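Local coordinates for bifunctional endomannanase/endoglucanase (Caldanaerobius polysaccharolyticus, PDB 3W0K), which probably hydrolyses internal beta-1,4 linkages of mannan and cellulose-like glucan chains, as a family 5 glycoside hydrolase built on a beta/alpha barrel, at residues Asp99-Asp104 and Ala152-Arg157; Asp109-Gln114 and Asp133-Pro138. All coordinates share one frame; numbering follows the deposited sequence.

Contact 1: residues Asp99-Asp104 and Ala152-Arg157; sequences DNLWLD and ASLIIR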
# COMPACT_ATOMS: atom_id res chain seq x y z
N ASP A 99 9.79 2.50 -20.48
CA ASP A 99 9.55 1.07 -20.68
C ASP A 99 8.27 0.56 -20.03
O ASP A 99 7.61 1.27 -19.28
CB ASP A 99 10.72 0.27 -20.08
CG ASP A 99 12.06 0.74 -20.59
OD1 ASP A 99 12.15 1.20 -21.74
OD2 ASP A 99 13.05 0.63 -19.82
N ASN A 100 7.96 -0.70 -20.34
CA ASN A 100 6.80 -1.39 -19.79
C ASN A 100 7.33 -2.61 -19.03
O ASN A 100 7.74 -3.61 -19.64
CB ASN A 100 5.84 -1.85 -20.89
CG ASN A 100 4.71 -2.71 -20.35
OD1 ASN A 100 4.49 -2.78 -19.14
ND2 ASN A 100 4.01 -3.40 -21.24
N LEU A 101 7.29 -2.53 -17.71
CA LEU A 101 7.76 -3.59 -16.83
C LEU A 101 7.18 -4.96 -17.11
O LEU A 101 7.85 -5.98 -16.96
CB LEU A 101 7.46 -3.21 -15.38
CG LEU A 101 7.84 -4.22 -14.29
CD1 LEU A 101 9.35 -4.46 -14.33
CD2 LEU A 101 7.43 -3.71 -12.92
N TRP A 102 5.93 -5.00 -17.55
CA TRP A 102 5.26 -6.28 -17.78
C TRP A 102 5.73 -7.07 -18.98
O TRP A 102 5.53 -8.28 -19.02
CB TRP A 102 3.75 -6.08 -17.78
CG TRP A 102 3.34 -5.26 -16.60
CD1 TRP A 102 2.84 -3.99 -16.62
CD2 TRP A 102 3.55 -5.59 -15.22
NE1 TRP A 102 2.75 -3.50 -15.34
CE2 TRP A 102 3.17 -4.46 -14.46
CE3 TRP A 102 4.03 -6.72 -14.56
CZ2 TRP A 102 3.26 -4.43 -13.06
CZ3 TRP A 102 4.12 -6.70 -13.17
CH2 TRP A 102 3.74 -5.56 -12.44
N LEU A 103 6.42 -6.42 -19.91
CA LEU A 103 6.89 -7.11 -21.12
C LEU A 103 8.35 -6.87 -21.49
O LEU A 103 8.95 -7.72 -22.15
CB LEU A 103 6.03 -6.70 -22.32
CG LEU A 103 4.55 -7.05 -22.30
CD1 LEU A 103 3.90 -6.49 -23.55
CD2 LEU A 103 4.36 -8.56 -22.22
N ASP A 104 8.90 -5.73 -21.11
CA ASP A 104 10.27 -5.39 -21.48
C ASP A 104 11.36 -5.98 -20.61
O ASP A 104 11.45 -5.67 -19.42
CB ASP A 104 10.44 -3.87 -21.55
CG ASP A 104 9.50 -3.21 -22.54
OD1 ASP A 104 8.99 -3.91 -23.45
OD2 ASP A 104 9.27 -2.00 -22.41
N ALA A 152 3.11 -13.47 -12.94
CA ALA A 152 3.61 -14.52 -12.05
C ALA A 152 5.08 -14.83 -12.34
O ALA A 152 5.88 -14.96 -11.42
CB ALA A 152 2.76 -15.78 -12.18
N SER A 153 5.43 -14.93 -13.62
CA SER A 153 6.81 -15.21 -14.00
C SER A 153 7.77 -14.14 -13.49
O SER A 153 8.84 -14.46 -12.97
CB SER A 153 6.94 -15.36 -15.52
OG SER A 153 6.29 -16.54 -15.96
N LEU A 154 7.37 -12.88 -13.59
CA LEU A 154 8.21 -11.78 -13.12
C LEU A 154 8.33 -11.79 -11.60
O LEU A 154 9.41 -11.58 -11.06
CB LEU A 154 7.67 -10.42 -13.59
CG LEU A 154 8.51 -9.21 -13.16
CD1 LEU A 154 9.95 -9.32 -13.67
CD2 LEU A 154 7.85 -7.93 -13.67
N ILE A 155 7.21 -12.02 -10.92
CA ILE A 155 7.21 -12.07 -9.46
C ILE A 155 8.12 -13.21 -8.98
O ILE A 155 8.94 -13.02 -8.09
CB ILE A 155 5.78 -12.26 -8.90
CG1 ILE A 155 4.93 -11.02 -9.22
CG2 ILE A 155 5.81 -12.52 -7.40
CD1 ILE A 155 5.43 -9.73 -8.58
N ILE A 156 7.99 -14.38 -9.61
CA ILE A 156 8.81 -15.54 -9.24
C ILE A 156 10.29 -15.26 -9.47
O ILE A 156 11.13 -15.58 -8.62
CB ILE A 156 8.34 -16.80 -10.01
CG1 ILE A 156 6.96 -17.23 -9.49
CG2 ILE A 156 9.34 -17.94 -9.83
CD1 ILE A 156 6.28 -18.28 -10.35
N ARG A 157 10.62 -14.61 -10.59
CA ARG A 157 12.01 -14.27 -10.89
C ARG A 157 12.57 -13.33 -9.82
O ARG A 157 13.68 -13.53 -9.33
CB ARG A 157 12.13 -13.60 -12.26
CG ARG A 157 13.56 -13.19 -12.58
CD ARG A 157 13.69 -12.34 -13.82
NE ARG A 157 15.06 -11.86 -13.94
CZ ARG A 157 15.46 -10.87 -14.74
NH1 ARG A 157 14.60 -10.24 -15.53
NH2 ARG A 157 16.73 -10.49 -14.72
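L154 reaches from helix 152-157 to L101 and W102 with a single methyl, CD2, which makes the close contacts. This methyl lies 3.8 Å from L101 CG and equally close to L101 CD1, while the aromatic carbon W102 CZ3 is 4.0 Å from the same L154 CD2. The interaction is purely apolar. The L154 side chain crosses both partners at about a right angle, meeting the indole obliquely on its six-membered ring. With CG anti to the backbone N (chi1 -179°), L154 extends straight from the helix, which brings a branch end rather than its flank to the loop. In W102, CG lies instead beside the backbone N and anti to the carbonyl carbon (chi1 -48°), a turn that brings the six-membered ring to L154 CD2. The neighbouring leucine packs on the indole: L101 CD2 sits 4.1 Å above the W102 ring plane, toward its rim. Polar bonds within the loop hold this pair in shape. N100 OD1 accepts from W102 N at 3.1 Å, forming an Asx turn in which the donor stands above the amide carbonyl plane. N100 N gives a nearly straight bond of 2.8 Å to D104 OD2, approaching from above the carboxylate plane, and N100 O receives both L103 N and D104 N. The loop is thus tied to itself just before helix 105-121 begins. L101 and L154 also touch that helix, at F111 and Q108 respectively, and W102 meets Y89 edge-to-face, placing the contact between the loop after strand 78-83, helix 105-121 and helix 148-165.

Contact 2: residues Asp109-Gln114 and Asp133-Pro138; sequences DGFVYQ and DLVNEP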
# COMPACT_ATOMS: atom_id res chain seq x y z
N ASP A 109 14.94 -6.40 -15.97
CA ASP A 109 16.30 -6.53 -15.46
C ASP A 109 16.60 -5.41 -14.47
O ASP A 109 17.23 -5.64 -13.44
CB ASP A 109 17.32 -6.50 -16.60
CG ASP A 109 17.33 -7.78 -17.43
OD1 ASP A 109 16.70 -8.78 -17.02
OD2 ASP A 109 17.97 -7.78 -18.50
N GLY A 110 16.14 -4.20 -14.78
CA GLY A 110 16.35 -3.06 -13.91
C GLY A 110 15.60 -3.23 -12.59
O GLY A 110 16.12 -2.90 -11.53
N PHE A 111 14.38 -3.75 -12.69
CA PHE A 111 13.51 -4.00 -11.54
C PHE A 111 14.15 -5.02 -10.60
O PHE A 111 14.24 -4.80 -9.39
CB PHE A 111 12.16 -4.51 -12.05
CG PHE A 111 11.17 -4.86 -10.96
CD1 PHE A 111 10.55 -3.86 -10.23
CD2 PHE A 111 10.82 -6.19 -10.73
CE1 PHE A 111 9.59 -4.17 -9.27
CE2 PHE A 111 9.85 -6.51 -9.77
CZ PHE A 111 9.24 -5.50 -9.04
N VAL A 112 14.57 -6.16 -11.16
CA VAL A 112 15.20 -7.21 -10.38
C VAL A 112 16.49 -6.69 -9.73
O VAL A 112 16.75 -6.96 -8.56
CB VAL A 112 15.48 -8.46 -11.25
CG1 VAL A 112 16.31 -9.49 -10.48
CG2 VAL A 112 14.17 -9.08 -11.70
N TYR A 113 17.25 -5.90 -10.48
CA TYR A 113 18.50 -5.32 -9.98
C TYR A 113 18.24 -4.42 -8.77
O TYR A 113 18.99 -4.46 -7.79
CB TYR A 113 19.22 -4.55 -11.09
CG TYR A 113 20.39 -3.71 -10.62
CD1 TYR A 113 21.58 -4.31 -10.22
CD2 TYR A 113 20.30 -2.32 -10.59
CE1 TYR A 113 22.66 -3.54 -9.79
CE2 TYR A 113 21.38 -1.55 -10.16
CZ TYR A 113 22.55 -2.16 -9.77
OH TYR A 113 23.60 -1.38 -9.33
N GLN A 114 17.18 -3.61 -8.83
CA GLN A 114 16.81 -2.71 -7.74
C GLN A 114 16.58 -3.52 -6.47
O GLN A 114 17.10 -3.19 -5.40
CB GLN A 114 15.50 -1.97 -8.04
CG GLN A 114 15.45 -1.22 -9.35
CD GLN A 114 16.29 0.03 -9.35
OE1 GLN A 114 17.32 0.09 -10.02
NE2 GLN A 114 15.85 1.04 -8.62
N ASP A 133 7.87 -5.02 -0.48
CA ASP A 133 6.61 -5.06 -1.24
C ASP A 133 7.05 -4.74 -2.67
O ASP A 133 7.25 -3.59 -3.03
CB ASP A 133 5.66 -3.99 -0.68
CG ASP A 133 4.28 -4.02 -1.31
OD1 ASP A 133 3.96 -4.94 -2.09
OD2 ASP A 133 3.50 -3.09 -1.01
N LEU A 134 7.17 -5.79 -3.48
CA LEU A 134 7.70 -5.70 -4.84
C LEU A 134 7.30 -4.56 -5.77
O LEU A 134 8.16 -3.82 -6.26
CB LEU A 134 7.60 -7.05 -5.55
CG LEU A 134 8.18 -8.23 -4.75
CD1 LEU A 134 8.28 -9.45 -5.66
CD2 LEU A 134 9.57 -7.90 -4.20
N VAL A 135 6.01 -4.43 -6.04
CA VAL A 135 5.56 -3.37 -6.93
C VAL A 135 4.13 -3.00 -6.59
O VAL A 135 3.26 -3.87 -6.46
CB VAL A 135 5.73 -3.76 -8.43
CG1 VAL A 135 5.03 -5.08 -8.75
CG2 VAL A 135 5.23 -2.64 -9.34
N ASN A 136 3.89 -1.71 -6.40
CA ASN A 136 2.57 -1.25 -6.03
C ASN A 136 1.50 -1.46 -7.09
O ASN A 136 1.70 -1.16 -8.26
CB ASN A 136 2.59 0.23 -5.66
CG ASN A 136 1.21 0.76 -5.30
OD1 ASN A 136 0.72 0.51 -4.20
ND2 ASN A 136 0.57 1.44 -6.23
N GLU A 137 0.37 -2.00 -6.64
CA GLU A 137 -0.82 -2.20 -7.46
C GLU A 137 -0.67 -2.46 -8.97
O GLU A 137 -0.89 -1.56 -9.78
CB GLU A 137 -1.75 -0.99 -7.24
CG GLU A 137 -2.14 -0.78 -5.77
CD GLU A 137 -2.74 0.59 -5.47
OE1 GLU A 137 -2.52 1.55 -6.24
OE2 GLU A 137 -3.44 0.71 -4.44
N PRO A 138 -0.29 -3.70 -9.35
CA PRO A 138 -0.14 -4.05 -10.77
C PRO A 138 -1.47 -3.78 -11.48
O PRO A 138 -2.53 -3.77 -10.85
CB PRO A 138 0.19 -5.55 -10.71
CG PRO A 138 0.92 -5.68 -9.43
CD PRO A 138 0.11 -4.82 -8.48
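Where strand 130-133 of the (beta/alpha)8 barrel runs out into its following loop, L134 and V135 receive the ring of F111 from helix 105-121. The ring presents its far edge: F111 CE1 and CZ each lie 3.4 Å from L134 O, which sits near the ring plane, as expected for weakly positive aromatic hydrogens facing a carbonyl oxygen. W115, whose ring meets that of F111 edge-to-face, hydrogen-bonds through NE1 to L134 O, giving this buried oxygen a strong donor as well. F111 CZ also lies 4.0 Å from V135 CB, reached obliquely, and 4.2 Å from L134 CB. Because F111 holds CG anti to its own N (chi1 178°), the ring projects from the helix far enough to meet the loop. The loop continues as N136-E137-P138, matching the Asn-Glu-Pro signature after the fourth barrel strand of family 5 enzymes, whose glutamate is the acid/base in relatives. Here N136 ND2 donates to E137 OE1 at 3.1 Å from above the carboxylate plane, while R196 forms a salt bridge with E137 OE2 and the amine of a Tris molecule, probably from the crystallisation liquor, is hydrogen-bonded to OE1. Cutting F111 back to an alanine would probably open a gap beside L134 and V135 and deprive W115 of its edge-to-face partner.

Overall arrangement
Along the chain the four segments run 99-104, 109-114, 133-138 and 152-157, so contact 2 is nested inside the loop that contact 1 closes. Their centres are about 8 Å apart. Contact 2 uses helix 105-121, the connection between barrel strands 78-83 and 130-133; contact 1 sits beside it, joining the loop before that helix to helix 148-165. They also touch directly: L101 CD1 packs 3.6 Å from F111 CB, W102 CH2 lies 3.9 Å from V135 CG1, and R157 NH2 forms a 2.9 Å salt bridge with D109 OD1. Linked packing thus leads from L154 through L101 and W102 to F111 and V135, in the loop bearing the Asn-Glu-Pro sequence.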